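Local coordinates for UPF0045 protein MJ1052 (Methanocaldococcus jannaschii, PDB 2EPI) that is of unknown function but belongs to the UPF0045 family of thiamine-binding-like proteins and may bind thiamine or a similar small molecule, at residues A[28-31]-A[32-36]. Residues are numbered along the deposited sequence; the frame is centred on the assembly and turned at random.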
ATOM      1  N   LYS A  28      15.235 -12.571  -6.703  1.00 35.32           N
ATOM      2  CA  LYS A  28      14.671 -13.913  -6.653  1.00 34.45           C
ATOM      3  C   LYS A  28      13.178 -13.885  -6.985  1.00 34.04           C
ATOM      4  O   LYS A  28      12.686 -14.710  -7.757  1.00 32.16           O
ATOM      5  CB  LYS A  28      14.886 -14.501  -5.258  1.00 37.24           C
ATOM      6  CG  LYS A  28      14.803 -16.014  -5.184  1.00 39.35           C
ATOM      7  CD  LYS A  28      15.125 -16.508  -3.778  1.00 41.55           C
ATOM      8  CE  LYS A  28      15.202 -18.028  -3.721  1.00 43.85           C
ATOM      9  NZ  LYS A  28      15.200 -18.539  -2.319  1.00 43.58           N
ATOM     10  N   ALA A  29      12.466 -12.925  -6.402  1.00 33.17           N
ATOM     11  CA  ALA A  29      11.032 -12.784  -6.626  1.00 32.95           C
ATOM     12  C   ALA A  29      10.733 -12.488  -8.088  1.00 33.43           C
ATOM     13  O   ALA A  29       9.814 -13.059  -8.673  1.00 32.34           O
ATOM     14  CB  ALA A  29      10.475 -11.672  -5.747  1.00 33.41           C
ATOM     15  N   ILE A  30      11.513 -11.586  -8.675  1.00 33.71           N
ATOM     16  CA  ILE A  30      11.330 -11.225 -10.072  1.00 34.51           C
ATOM     17  C   ILE A  30      11.485 -12.446 -10.971  1.00 34.20           C
ATOM     18  O   ILE A  30      10.715 -12.634 -11.911  1.00 34.33           O
ATOM     19  CB  ILE A  30      12.343 -10.143 -10.497  1.00 36.19           C
ATOM     20  CG1 ILE A  30      12.016  -8.826  -9.783  1.00 36.32           C
ATOM     21  CG2 ILE A  30      12.315  -9.964 -12.007  1.00 35.15           C
ATOM     22  CD1 ILE A  30      13.007  -7.716 -10.051  1.00 38.13           C
ATOM     23  N   GLU A  31      12.475 -13.283 -10.678  1.00 32.38           N
ATOM     24  CA  GLU A  31      12.689 -14.479 -11.480  1.00 32.79           C
ATOM     25  C   GLU A  31      11.473 -15.400 -11.429  1.00 31.90           C
ATOM     26  O   GLU A  31      11.173 -16.103 -12.395  1.00 31.79           O
ATOM     27  CB  GLU A  31      13.936 -15.226 -11.005  1.00 35.18           C
ATOM     28  CG  GLU A  31      15.227 -14.499 -11.332  1.00 40.01           C
ATOM     29  CD  GLU A  31      15.353 -14.191 -12.813  1.00 42.96           C
ATOM     30  OE1 GLU A  31      15.392 -15.147 -13.620  1.00 45.10           O
ATOM     31  OE2 GLU A  31      15.407 -12.994 -13.171  1.00 45.63           O
ATOM     32  N   VAL A  32      10.774 -15.402 -10.302  1.00 28.80           N
ATOM     33  CA  VAL A  32       9.590 -16.234 -10.172  1.00 28.76           C
ATOM     34  C   VAL A  32       8.509 -15.743 -11.134  1.00 28.31           C
ATOM     35  O   VAL A  32       7.857 -16.544 -11.803  1.00 28.79           O
ATOM     36  CB  VAL A  32       9.044 -16.210  -8.727  1.00 28.45           C
ATOM     37  CG1 VAL A  32       7.640 -16.789  -8.689  1.00 27.58           C
ATOM     38  CG2 VAL A  32       9.966 -17.007  -7.816  1.00 28.35           C
ATOM     39  N   PHE A  33       8.329 -14.427 -11.212  1.00 28.00           N
ATOM     40  CA  PHE A  33       7.315 -13.854 -12.096  1.00 29.34           C
ATOM     41  C   PHE A  33       7.519 -14.269 -13.547  1.00 30.91           C
ATOM     42  O   PHE A  33       6.558 -14.415 -14.301  1.00 31.37           O
ATOM     43  CB  PHE A  33       7.326 -12.322 -12.025  1.00 29.29           C
ATOM     44  CG  PHE A  33       7.053 -11.768 -10.659  1.00 29.58           C
ATOM     45  CD1 PHE A  33       6.038 -12.294  -9.867  1.00 31.20           C
ATOM     46  CD2 PHE A  33       7.793 -10.694 -10.174  1.00 29.99           C
ATOM     47  CE1 PHE A  33       5.764 -11.757  -8.608  1.00 31.60           C
ATOM     48  CE2 PHE A  33       7.528 -10.151  -8.921  1.00 31.33           C
ATOM     49  CZ  PHE A  33       6.510 -10.683  -8.135  1.00 30.75           C
ATOM     50  N   LYS A  34       8.773 -14.455 -13.938  1.00 32.83           N
ATOM     51  CA  LYS A  34       9.083 -14.842 -15.305  1.00 36.29           C
ATOM     52  C   LYS A  34       8.697 -16.281 -15.632  1.00 35.73           C
ATOM     53  O   LYS A  34       8.829 -16.713 -16.774  1.00 37.47           O
ATOM     54  CB  LYS A  34      10.571 -14.616 -15.587  1.00 38.82           C
ATOM     55  CG  LYS A  34      10.970 -13.148 -15.557  1.00 42.87           C
ATOM     56  CD  LYS A  34      12.433 -12.963 -15.917  1.00 47.19           C
ATOM     57  CE  LYS A  34      12.773 -11.491 -16.104  1.00 48.92           C
ATOM     58  NZ  LYS A  34      12.469 -10.683 -14.892  1.00 51.60           N
ATOM     59  N   LYS A  35       8.213 -17.020 -14.635  1.00 35.56           N
ATOM     60  CA  LYS A  35       7.790 -18.401 -14.848  1.00 35.56           C
ATOM     61  C   LYS A  35       6.303 -18.464 -15.171  1.00 35.47           C
ATOM     62  O   LYS A  35       5.763 -19.534 -15.468  1.00 37.52           O
ATOM     63  CB  LYS A  35       8.067 -19.255 -13.611  1.00 36.21           C
ATOM     64  CG  LYS A  35       9.539 -19.425 -13.281  1.00 36.47           C
ATOM     65  CD  LYS A  35       9.752 -20.600 -12.338  1.00 36.93           C
ATOM     66  CE  LYS A  35       8.988 -20.422 -11.036  1.00 37.63           C
ATOM     67  NZ  LYS A  35       9.134 -21.606 -10.144  1.00 36.63           N
ATOM     68  N   TYR A  36       5.636 -17.318 -15.097  1.00 32.65           N
ATOM     69  CA  TYR A  36       4.210 -17.248 -15.390  1.00 30.87           C
ATOM     70  C   TYR A  36       3.988 -16.478 -16.681  1.00 31.02           C
ATOM     71  O   TYR A  36       4.863 -15.735 -17.123  1.00 29.94           O
ATOM     72  CB  TYR A  36       3.458 -16.572 -14.244  1.00 29.84           C
ATOM     73  CG  TYR A  36       3.484 -17.364 -12.961  1.00 28.89           C
ATOM     74  CD1 TYR A  36       4.630 -17.408 -12.166  1.00 29.49           C
ATOM     75  CD2 TYR A  36       2.374 -18.103 -12.557  1.00 28.37           C
ATOM     76  CE1 TYR A  36       4.669 -18.169 -11.001  1.00 27.83           C
ATOM     77  CE2 TYR A  36       2.405 -18.870 -11.397  1.00 29.65           C
ATOM     78  CZ  TYR A  36       3.551 -18.899 -10.625  1.00 28.33           C
ATOM     79  OH  TYR A  36       3.579 -19.664  -9.483  1.00 30.86           O
TER
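Phe33 lays one face of its ring over the carbonyl of Ala29, one helical turn back. Ala29 O stands 3.4 Å above the ring plane, displaced toward the rim. CG of Phe33 is anti to its own carbonyl carbon (chi1 -60°), which sends the ring back along the helix. The backbone joins the same two residues: Phe33 N donates to Ala29 O at 3.2 Å. Val32 N bonds to Lys28 O at 3.3 Å. Lys34 N reaches back to Ile30 O and Glu31 O by weak bonds, as the helix gives way to a type I beta turn from Phe33 to Tyr36.

Ile30 and Lys34 run side by side and point the same way. NZ of Lys34 is modelled improbably close to Ile30 CG2, so its exact place is doubtful. Glu31 crosses Lys34 at a slant. Its OE2 lies 4.1 Å from Lys34 NZ as modelled, too far for a salt bridge.

An alanine in place of Phe33 would lose the ring over the Ala29 carbonyl and is likely to open a gap against the sheet.

These residues form the C-terminal end of helix 23-33 and the turn after it. Phe33 packs on Val11, Val40, Thr47 and Leu49 of the sheet and on Ala63 of helix 53-68. It fills the layer between the helices and the four-stranded antiparallel sheet of a ferredoxin-like beta-alpha-beta-beta-alpha-beta fold. Val32 also meets helix 53-68, where Glu62 forms a salt bridge with Lys35 and a hydrogen bond with the Tyr36 hydroxyl. Ile30 rests on Thr42 and Thr47, and on Ile97 of a second subunit.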